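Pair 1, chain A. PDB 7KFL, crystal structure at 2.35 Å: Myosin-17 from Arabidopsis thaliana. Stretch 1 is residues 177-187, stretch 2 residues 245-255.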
# COMPACT_ATOMS: atom_id res chain seq x y z
N GLU A 177 -3.58 4.98 10.98
CA GLU A 177 -3.65 4.14 12.21
C GLU A 177 -2.24 3.98 12.81
O GLU A 177 -2.14 4.03 14.06
CB GLU A 177 -4.27 2.78 11.90
CG GLU A 177 -4.77 2.05 13.14
CD GLU A 177 -5.49 0.75 12.86
OE1 GLU A 177 -6.53 0.78 12.17
OE2 GLU A 177 -4.99 -0.30 13.32
N ILE A 178 -1.21 3.78 11.98
CA ILE A 178 0.19 3.51 12.43
C ILE A 178 0.99 4.82 12.50
O ILE A 178 2.15 4.76 12.95
CB ILE A 178 0.89 2.45 11.56
CG1 ILE A 178 1.22 2.97 10.16
CG2 ILE A 178 0.06 1.17 11.51
CD1 ILE A 178 1.95 1.96 9.29
N SER A 179 0.41 5.95 12.07
CA SER A 179 1.06 7.29 12.10
C SER A 179 1.32 7.70 13.55
O SER A 179 2.44 8.08 13.88
CB SER A 179 0.26 8.32 11.34
OG SER A 179 1.01 9.52 11.16
N PRO A 180 0.31 7.65 14.46
CA PRO A 180 0.53 8.01 15.86
C PRO A 180 1.51 7.09 16.60
O PRO A 180 2.17 7.56 17.51
CB PRO A 180 -0.87 7.90 16.50
CG PRO A 180 -1.83 7.92 15.34
CD PRO A 180 -1.08 7.25 14.21
N LEU A 181 1.59 5.82 16.20
CA LEU A 181 2.49 4.80 16.81
C LEU A 181 3.95 5.12 16.45
O LEU A 181 4.81 5.05 17.35
CB LEU A 181 2.10 3.40 16.33
CG LEU A 181 0.66 2.97 16.59
CD1 LEU A 181 0.41 1.57 16.05
CD2 LEU A 181 0.31 3.03 18.07
N LEU A 182 4.21 5.44 15.18
CA LEU A 182 5.52 5.94 14.71
C LEU A 182 5.81 7.28 15.40
O LEU A 182 6.97 7.50 15.82
CB LEU A 182 5.49 6.08 13.18
CG LEU A 182 5.35 4.77 12.41
CD1 LEU A 182 5.01 5.03 10.95
CD2 LEU A 182 6.62 3.94 12.51
N GLY A 183 4.78 8.12 15.56
CA GLY A 183 4.82 9.36 16.36
C GLY A 183 5.41 9.12 17.74
O GLY A 183 6.20 9.96 18.19
N LEU A 184 5.04 8.01 18.39
CA LEU A 184 5.50 7.64 19.75
C LEU A 184 6.89 6.97 19.67
O LEU A 184 7.69 7.19 20.60
CB LEU A 184 4.47 6.72 20.42
CG LEU A 184 3.12 7.35 20.74
CD1 LEU A 184 2.12 6.29 21.19
CD2 LEU A 184 3.24 8.43 21.80
N CYS A 185 7.16 6.20 18.61
CA CYS A 185 8.50 5.60 18.33
C CYS A 185 9.56 6.70 18.21
O CYS A 185 10.65 6.52 18.76
CB CYS A 185 8.50 4.76 17.06
SG CYS A 185 7.71 3.13 17.25
N ILE A 186 9.23 7.79 17.51
CA ILE A 186 10.17 8.92 17.20
C ILE A 186 10.33 9.81 18.45
O ILE A 186 11.37 10.50 18.54
CB ILE A 186 9.68 9.70 15.96
CG1 ILE A 186 9.69 8.81 14.71
CG2 ILE A 186 10.48 10.97 15.74
CD1 ILE A 186 8.89 9.36 13.55
N GLN A 187 9.36 9.78 19.37
CA GLN A 187 9.38 10.57 20.64
C GLN A 187 10.12 9.80 21.75
O GLN A 187 10.24 10.36 22.85
CB GLN A 187 7.96 10.90 21.10
CG GLN A 187 7.32 12.05 20.34
CD GLN A 187 5.86 12.22 20.71
OE1 GLN A 187 5.50 12.26 21.89
NE2 GLN A 187 5.00 12.31 19.70
N GLN A 245 3.92 -0.20 -0.19
CA GLN A 245 3.67 1.27 -0.14
C GLN A 245 3.63 1.75 1.31
O GLN A 245 4.01 2.91 1.56
CB GLN A 245 2.39 1.63 -0.89
CG GLN A 245 2.51 1.49 -2.40
CD GLN A 245 1.50 2.32 -3.16
OE1 GLN A 245 0.37 2.53 -2.71
NE2 GLN A 245 1.90 2.80 -4.33
N ILE A 246 3.18 0.91 2.25
CA ILE A 246 3.06 1.25 3.70
C ILE A 246 4.44 1.21 4.35
O ILE A 246 4.71 2.09 5.20
CB ILE A 246 2.05 0.32 4.40
CG1 ILE A 246 0.61 0.63 3.97
CG2 ILE A 246 2.20 0.37 5.91
CD1 ILE A 246 0.03 1.86 4.63
N PHE A 247 5.28 0.23 4.01
CA PHE A 247 6.67 0.10 4.53
C PHE A 247 7.51 1.26 3.98
O PHE A 247 8.38 1.76 4.72
CB PHE A 247 7.25 -1.28 4.21
CG PHE A 247 7.01 -2.31 5.29
CD1 PHE A 247 5.72 -2.65 5.67
CD2 PHE A 247 8.07 -2.93 5.94
CE1 PHE A 247 5.50 -3.59 6.67
CE2 PHE A 247 7.85 -3.87 6.93
CZ PHE A 247 6.56 -4.20 7.30
N SER A 248 7.25 1.67 2.74
CA SER A 248 7.75 2.94 2.13
C SER A 248 7.49 4.10 3.10
O SER A 248 8.45 4.82 3.42
CB SER A 248 7.13 3.18 0.78
OG SER A 248 6.87 4.56 0.57
N PHE A 249 6.24 4.26 3.55
CA PHE A 249 5.80 5.30 4.51
C PHE A 249 6.59 5.19 5.82
O PHE A 249 7.08 6.22 6.32
CB PHE A 249 4.29 5.20 4.74
CG PHE A 249 3.75 6.00 5.89
CD1 PHE A 249 3.56 7.37 5.78
CD2 PHE A 249 3.42 5.39 7.09
CE1 PHE A 249 3.06 8.11 6.84
CE2 PHE A 249 2.92 6.13 8.15
CZ PHE A 249 2.74 7.49 8.02
N ILE A 250 6.72 3.97 6.36
CA ILE A 250 7.46 3.70 7.63
C ILE A 250 8.92 4.12 7.44
O ILE A 250 9.45 4.85 8.31
CB ILE A 250 7.33 2.22 8.05
CG1 ILE A 250 5.93 1.93 8.62
CG2 ILE A 250 8.42 1.82 9.03
CD1 ILE A 250 5.59 0.46 8.71
N ASN A 251 9.54 3.67 6.35
CA ASN A 251 10.96 3.96 6.00
C ASN A 251 11.19 5.47 6.01
O ASN A 251 12.23 5.90 6.53
CB ASN A 251 11.32 3.39 4.62
CG ASN A 251 12.75 3.72 4.24
OD1 ASN A 251 13.69 3.19 4.82
ND2 ASN A 251 12.91 4.60 3.26
N VAL A 252 10.25 6.23 5.44
CA VAL A 252 10.30 7.72 5.29
C VAL A 252 10.23 8.36 6.68
O VAL A 252 11.11 9.18 6.98
CB VAL A 252 9.16 8.20 4.37
CG1 VAL A 252 8.92 9.70 4.48
CG2 VAL A 252 9.42 7.80 2.93
N GLN A 253 9.22 8.01 7.48
CA GLN A 253 8.94 8.62 8.80
C GLN A 253 10.15 8.44 9.73
O GLN A 253 10.53 9.43 10.40
CB GLN A 253 7.68 8.01 9.41
CG GLN A 253 6.41 8.39 8.67
CD GLN A 253 6.17 9.87 8.70
OE1 GLN A 253 6.25 10.51 9.75
NE2 GLN A 253 5.88 10.45 7.55
N LEU A 254 10.74 7.24 9.76
CA LEU A 254 11.86 6.88 10.67
C LEU A 254 13.17 7.50 10.17
O LEU A 254 13.90 8.06 11.01
CB LEU A 254 11.98 5.36 10.76
CG LEU A 254 10.80 4.65 11.44
CD1 LEU A 254 11.02 3.14 11.43
CD2 LEU A 254 10.59 5.15 12.86
N PHE A 255 13.46 7.39 8.87
CA PHE A 255 14.72 7.90 8.27
C PHE A 255 14.75 9.44 8.33
O PHE A 255 15.83 9.99 8.56
CB PHE A 255 14.90 7.42 6.83
CG PHE A 255 16.20 7.89 6.22
CD1 PHE A 255 17.39 7.24 6.50
CD2 PHE A 255 16.23 9.00 5.39
CE1 PHE A 255 18.58 7.67 5.94
CE2 PHE A 255 17.43 9.43 4.84
CZ PHE A 255 18.60 8.77 5.11

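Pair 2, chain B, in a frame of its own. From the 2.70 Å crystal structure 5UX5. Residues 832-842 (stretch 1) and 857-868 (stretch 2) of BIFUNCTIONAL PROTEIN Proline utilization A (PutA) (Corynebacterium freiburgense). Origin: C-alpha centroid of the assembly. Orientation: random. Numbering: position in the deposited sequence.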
# COMPACT_ATOMS: atom_id res chain seq x y z
N SER B 832 28.78 -1.98 -3.77
CA SER B 832 28.36 -1.03 -4.80
C SER B 832 26.98 -1.41 -5.29
O SER B 832 26.54 -2.55 -5.13
CB SER B 832 29.32 -1.00 -5.99
OG SER B 832 29.06 -2.11 -6.83
N LEU B 833 26.30 -0.43 -5.89
CA LEU B 833 25.02 -0.73 -6.52
C LEU B 833 25.17 -1.83 -7.57
O LEU B 833 24.34 -2.75 -7.65
CB LEU B 833 24.41 0.55 -7.13
CG LEU B 833 23.11 0.39 -7.93
CD1 LEU B 833 21.99 -0.21 -7.12
CD2 LEU B 833 22.67 1.68 -8.58
N GLU B 834 26.23 -1.78 -8.37
CA GLU B 834 26.39 -2.79 -9.42
C GLU B 834 26.49 -4.19 -8.83
O GLU B 834 25.87 -5.13 -9.34
CB GLU B 834 27.62 -2.45 -10.27
CG GLU B 834 27.36 -1.32 -11.26
CD GLU B 834 27.28 0.06 -10.58
OE1 GLU B 834 27.04 1.06 -11.31
OE2 GLU B 834 27.45 0.17 -9.33
N GLN B 835 27.21 -4.33 -7.71
CA GLN B 835 27.28 -5.64 -7.07
C GLN B 835 25.93 -6.04 -6.46
O GLN B 835 25.49 -7.19 -6.62
CB GLN B 835 28.34 -5.63 -5.99
CG GLN B 835 28.25 -6.83 -5.10
CD GLN B 835 29.41 -6.92 -4.17
OE1 GLN B 835 29.55 -6.11 -3.25
NE2 GLN B 835 30.27 -7.90 -4.40
N ALA B 836 25.27 -5.10 -5.76
CA ALA B 836 23.96 -5.40 -5.17
C ALA B 836 22.98 -5.86 -6.22
O ALA B 836 22.18 -6.78 -5.97
CB ALA B 836 23.41 -4.17 -4.45
N ILE B 837 23.04 -5.27 -7.43
CA ILE B 837 22.16 -5.72 -8.50
C ILE B 837 22.54 -7.12 -8.95
O ILE B 837 21.66 -7.93 -9.27
CB ILE B 837 22.16 -4.75 -9.69
CG1 ILE B 837 21.57 -3.40 -9.28
CG2 ILE B 837 21.28 -5.30 -10.78
CD1 ILE B 837 21.72 -2.37 -10.33
N GLU B 838 23.84 -7.43 -9.00
CA GLU B 838 24.23 -8.81 -9.29
C GLU B 838 23.63 -9.76 -8.27
O GLU B 838 23.11 -10.82 -8.64
CB GLU B 838 25.75 -8.96 -9.26
CG GLU B 838 26.51 -8.63 -10.53
CD GLU B 838 28.01 -8.76 -10.29
OE1 GLU B 838 28.78 -7.81 -10.58
OE2 GLU B 838 28.42 -9.82 -9.76
N TRP B 839 23.66 -9.38 -6.99
CA TRP B 839 23.15 -10.27 -5.95
C TRP B 839 21.64 -10.44 -6.04
O TRP B 839 21.13 -11.55 -5.87
CB TRP B 839 23.57 -9.76 -4.57
CG TRP B 839 25.04 -9.88 -4.31
CD1 TRP B 839 26.00 -10.45 -5.11
CD2 TRP B 839 25.72 -9.39 -3.16
NE1 TRP B 839 27.23 -10.34 -4.53
CE2 TRP B 839 27.09 -9.69 -3.33
CE3 TRP B 839 25.31 -8.72 -2.00
CZ2 TRP B 839 28.04 -9.35 -2.39
CZ3 TRP B 839 26.24 -8.37 -1.08
CH2 TRP B 839 27.60 -8.69 -1.27
N GLN B 840 20.92 -9.34 -6.29
CA GLN B 840 19.46 -9.42 -6.44
C GLN B 840 19.05 -10.33 -7.60
O GLN B 840 17.98 -10.95 -7.57
CB GLN B 840 18.90 -8.01 -6.63
CG GLN B 840 17.38 -7.87 -6.71
CD GLN B 840 16.94 -6.44 -6.56
OE1 GLN B 840 17.68 -5.52 -6.92
NE2 GLN B 840 15.75 -6.23 -6.03
N ASN B 841 19.90 -10.45 -8.62
CA ASN B 841 19.57 -11.18 -9.84
C ASN B 841 19.95 -12.66 -9.79
O ASN B 841 19.56 -13.40 -10.70
CB ASN B 841 20.25 -10.51 -11.03
CG ASN B 841 19.59 -9.18 -11.40
OD1 ASN B 841 18.40 -8.96 -11.13
ND2 ASN B 841 20.35 -8.29 -12.02
N SER B 842 20.67 -13.11 -8.76
CA SER B 842 21.19 -14.48 -8.68
C SER B 842 20.55 -15.33 -7.58
O SER B 842 21.18 -16.26 -7.07
CB SER B 842 22.70 -14.43 -8.48
OG SER B 842 23.05 -13.56 -7.42
N ASP B 857 20.18 8.69 -11.20
CA ASP B 857 21.02 7.81 -12.02
C ASP B 857 21.02 6.39 -11.50
O ASP B 857 21.07 5.43 -12.29
CB ASP B 857 22.44 8.35 -12.12
CG ASP B 857 22.50 9.67 -12.82
OD1 ASP B 857 21.86 9.77 -13.90
OD2 ASP B 857 23.15 10.62 -12.32
N GLU B 858 21.04 6.23 -10.17
CA GLU B 858 20.96 4.90 -9.58
C GLU B 858 19.65 4.24 -9.96
O GLU B 858 19.61 3.06 -10.31
CB GLU B 858 21.07 5.01 -8.06
CG GLU B 858 22.33 5.64 -7.56
CD GLU B 858 22.47 5.50 -6.06
OE1 GLU B 858 21.48 5.77 -5.35
OE2 GLU B 858 23.56 5.10 -5.58
N VAL B 859 18.57 5.00 -9.90
CA VAL B 859 17.26 4.45 -10.22
C VAL B 859 17.21 4.05 -11.69
O VAL B 859 16.63 3.02 -12.04
CB VAL B 859 16.19 5.48 -9.85
CG1 VAL B 859 14.84 5.08 -10.41
CG2 VAL B 859 16.15 5.64 -8.35
N GLU B 860 17.83 4.85 -12.57
CA GLU B 860 17.73 4.53 -13.98
C GLU B 860 18.53 3.27 -14.29
O GLU B 860 18.02 2.35 -14.94
CB GLU B 860 18.18 5.73 -14.82
CG GLU B 860 17.24 6.07 -16.02
CD GLU B 860 15.75 6.31 -15.65
OE1 GLU B 860 15.43 6.86 -14.55
OE2 GLU B 860 14.88 5.95 -16.48
N LEU B 861 19.74 3.17 -13.73
CA LEU B 861 20.51 1.94 -13.86
C LEU B 861 19.71 0.75 -13.32
O LEU B 861 19.57 -0.28 -14.00
CB LEU B 861 21.84 2.10 -13.14
CG LEU B 861 22.78 0.91 -13.15
CD1 LEU B 861 23.14 0.54 -14.57
CD2 LEU B 861 24.00 1.25 -12.31
N TRP B 862 19.13 0.90 -12.13
CA TRP B 862 18.37 -0.20 -11.54
C TRP B 862 17.17 -0.59 -12.41
O TRP B 862 16.89 -1.78 -12.58
CB TRP B 862 17.92 0.15 -10.10
CG TRP B 862 17.30 -1.05 -9.40
CD1 TRP B 862 17.96 -2.06 -8.77
CD2 TRP B 862 15.91 -1.36 -9.29
NE1 TRP B 862 17.07 -2.98 -8.26
CE2 TRP B 862 15.80 -2.57 -8.57
CE3 TRP B 862 14.74 -0.73 -9.71
CZ2 TRP B 862 14.59 -3.17 -8.28
CZ3 TRP B 862 13.53 -1.32 -9.43
CH2 TRP B 862 13.46 -2.54 -8.71
N LYS B 863 16.41 0.38 -12.94
CA LYS B 863 15.27 0.03 -13.81
C LYS B 863 15.71 -0.79 -15.00
O LYS B 863 14.99 -1.70 -15.44
CB LYS B 863 14.54 1.28 -14.34
CG LYS B 863 13.72 2.05 -13.34
CD LYS B 863 12.69 2.98 -14.03
CE LYS B 863 13.18 3.47 -15.43
NZ LYS B 863 12.12 3.96 -16.37
N GLU B 864 16.91 -0.53 -15.51
CA GLU B 864 17.33 -1.24 -16.71
C GLU B 864 17.97 -2.57 -16.37
O GLU B 864 17.79 -3.53 -17.12
CB GLU B 864 18.30 -0.35 -17.51
CG GLU B 864 18.48 -0.71 -19.01
CD GLU B 864 17.17 -0.57 -19.86
OE1 GLU B 864 16.12 -0.08 -19.34
OE2 GLU B 864 17.20 -0.92 -21.06
N LYS B 865 18.65 -2.70 -15.23
CA LYS B 865 19.43 -3.90 -15.00
C LYS B 865 18.72 -4.95 -14.14
O LYS B 865 19.11 -6.12 -14.18
CB LYS B 865 20.79 -3.54 -14.37
N VAL B 866 17.65 -4.59 -13.41
CA VAL B 866 17.07 -5.56 -12.48
C VAL B 866 16.19 -6.52 -13.24
O VAL B 866 15.46 -6.12 -14.15
CB VAL B 866 16.29 -4.88 -11.35
CG1 VAL B 866 15.04 -4.17 -11.88
CG2 VAL B 866 15.94 -5.93 -10.29
N GLU B 867 16.22 -7.78 -12.82
CA GLU B 867 15.62 -8.90 -13.54
C GLU B 867 14.51 -9.50 -12.70
O GLU B 867 14.64 -10.63 -12.22
CB GLU B 867 16.67 -9.93 -13.89
CG GLU B 867 17.66 -9.41 -14.90
CD GLU B 867 18.79 -10.38 -15.19
OE1 GLU B 867 19.54 -10.11 -16.18
OE2 GLU B 867 18.90 -11.41 -14.47
N VAL B 868 13.42 -8.74 -12.58
CA VAL B 868 12.23 -9.15 -11.84
C VAL B 868 11.00 -8.77 -12.65
O VAL B 868 11.01 -7.82 -13.44
CB VAL B 868 12.14 -8.49 -10.45
CG1 VAL B 868 13.35 -8.83 -9.63
CG2 VAL B 868 11.96 -6.97 -10.58

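Both pairs set two helices side by side, running the same way along the chain and crossing at a shallow negative angle: -29° in pair 1 with axes 10.4 Å apart at closest approach, -27° in pair 2 with 11.0 Å. Fourteen central residues superpose with an RMSD of 0.4 Å, so the backbones pose nearly the same packing problem. At this spacing side chains, not backbones, must fill the space, and stretch 1 does so with positions one helical turn apart: Ile A178, Leu A182 and Ile A186 in pair 1 match Leu B833, Ile B837 and Asn B841 in pair 2, and all six aim CA-to-CB toward the partner helix.

The first two of these positions stay aliphatic in both proteins. In pair 1, Leu A182 is a knob seated among Phe A249, Ile A250, Gln A253 and Leu A254, its CD1 lying 3.7 Å from Phe A249 CE2 and its CD2 4.2 Å from Leu A254 CD2. Its match, Ile B837, meets the matched side chains Leu B861, Trp B862 and Lys B865, with CG1 3.9 Å from Trp B862 CD1 and CG2 4.0 Å from Lys B865 CB. The lysine is modelled only to CB, so the rest of its side chain cannot be read. One turn earlier, Ile A178 uses chi1 p to place CD1 3.7 Å from Ile A246 CG2, while CG1 approaches the edge of the Phe A249 ring. Leu B833, in t, reaches Leu B861, with the two CD2 atoms 4.0 Å apart. Phe A249 and Leu B861 are thus an aromatic and an aliphatic answer at one position, their side-chain centres only 0.6 Å apart after superposition.

The sharpest divergence is at the C-terminal end of stretch 1. Pair 1 has no hydrogen bond between its stretches; Ile A186 closes the contact by setting CD1 3.6 Å from Gln A253 O and CG1 4.2 Å from Leu A254 CD2. Asn B841 occupies almost the same volume, with side-chain centres 0.6 Å apart, yet its amide works as a polar clamp. Its OD1 accepts from Glu B867 N at 3.0 Å, and its ND2 makes a weak bond to Lys B865 O at 3.3 Å. Those backbone groups lie around Val B866, the first residue after the helix to leave helical phi/psi, whereas the helix of pair 1 runs on through Phe A255.

A second exchange sits beside it. The nearest side-chain approach of Cys A185, matched to Gln B840, is CB to Leu A254 CD2 at 4.7 Å; on the other helix Ile A250 is aliphatic and meets Leu A182, its CG1 4.0 Å from Leu A182 CD1. In pair 2 the matched Trp B862 turns its indole so that NE1 donates to Gln B840 OE1 at 2.9 Å, nearly straight at 173°. The rule a designer may draw is that in these two contacts the matched positions meet across similar backbones with different chemistry: aliphatic residues at the first two inward positions of stretch 1 serve both, and the end can be closed by hydrocarbon or by amide.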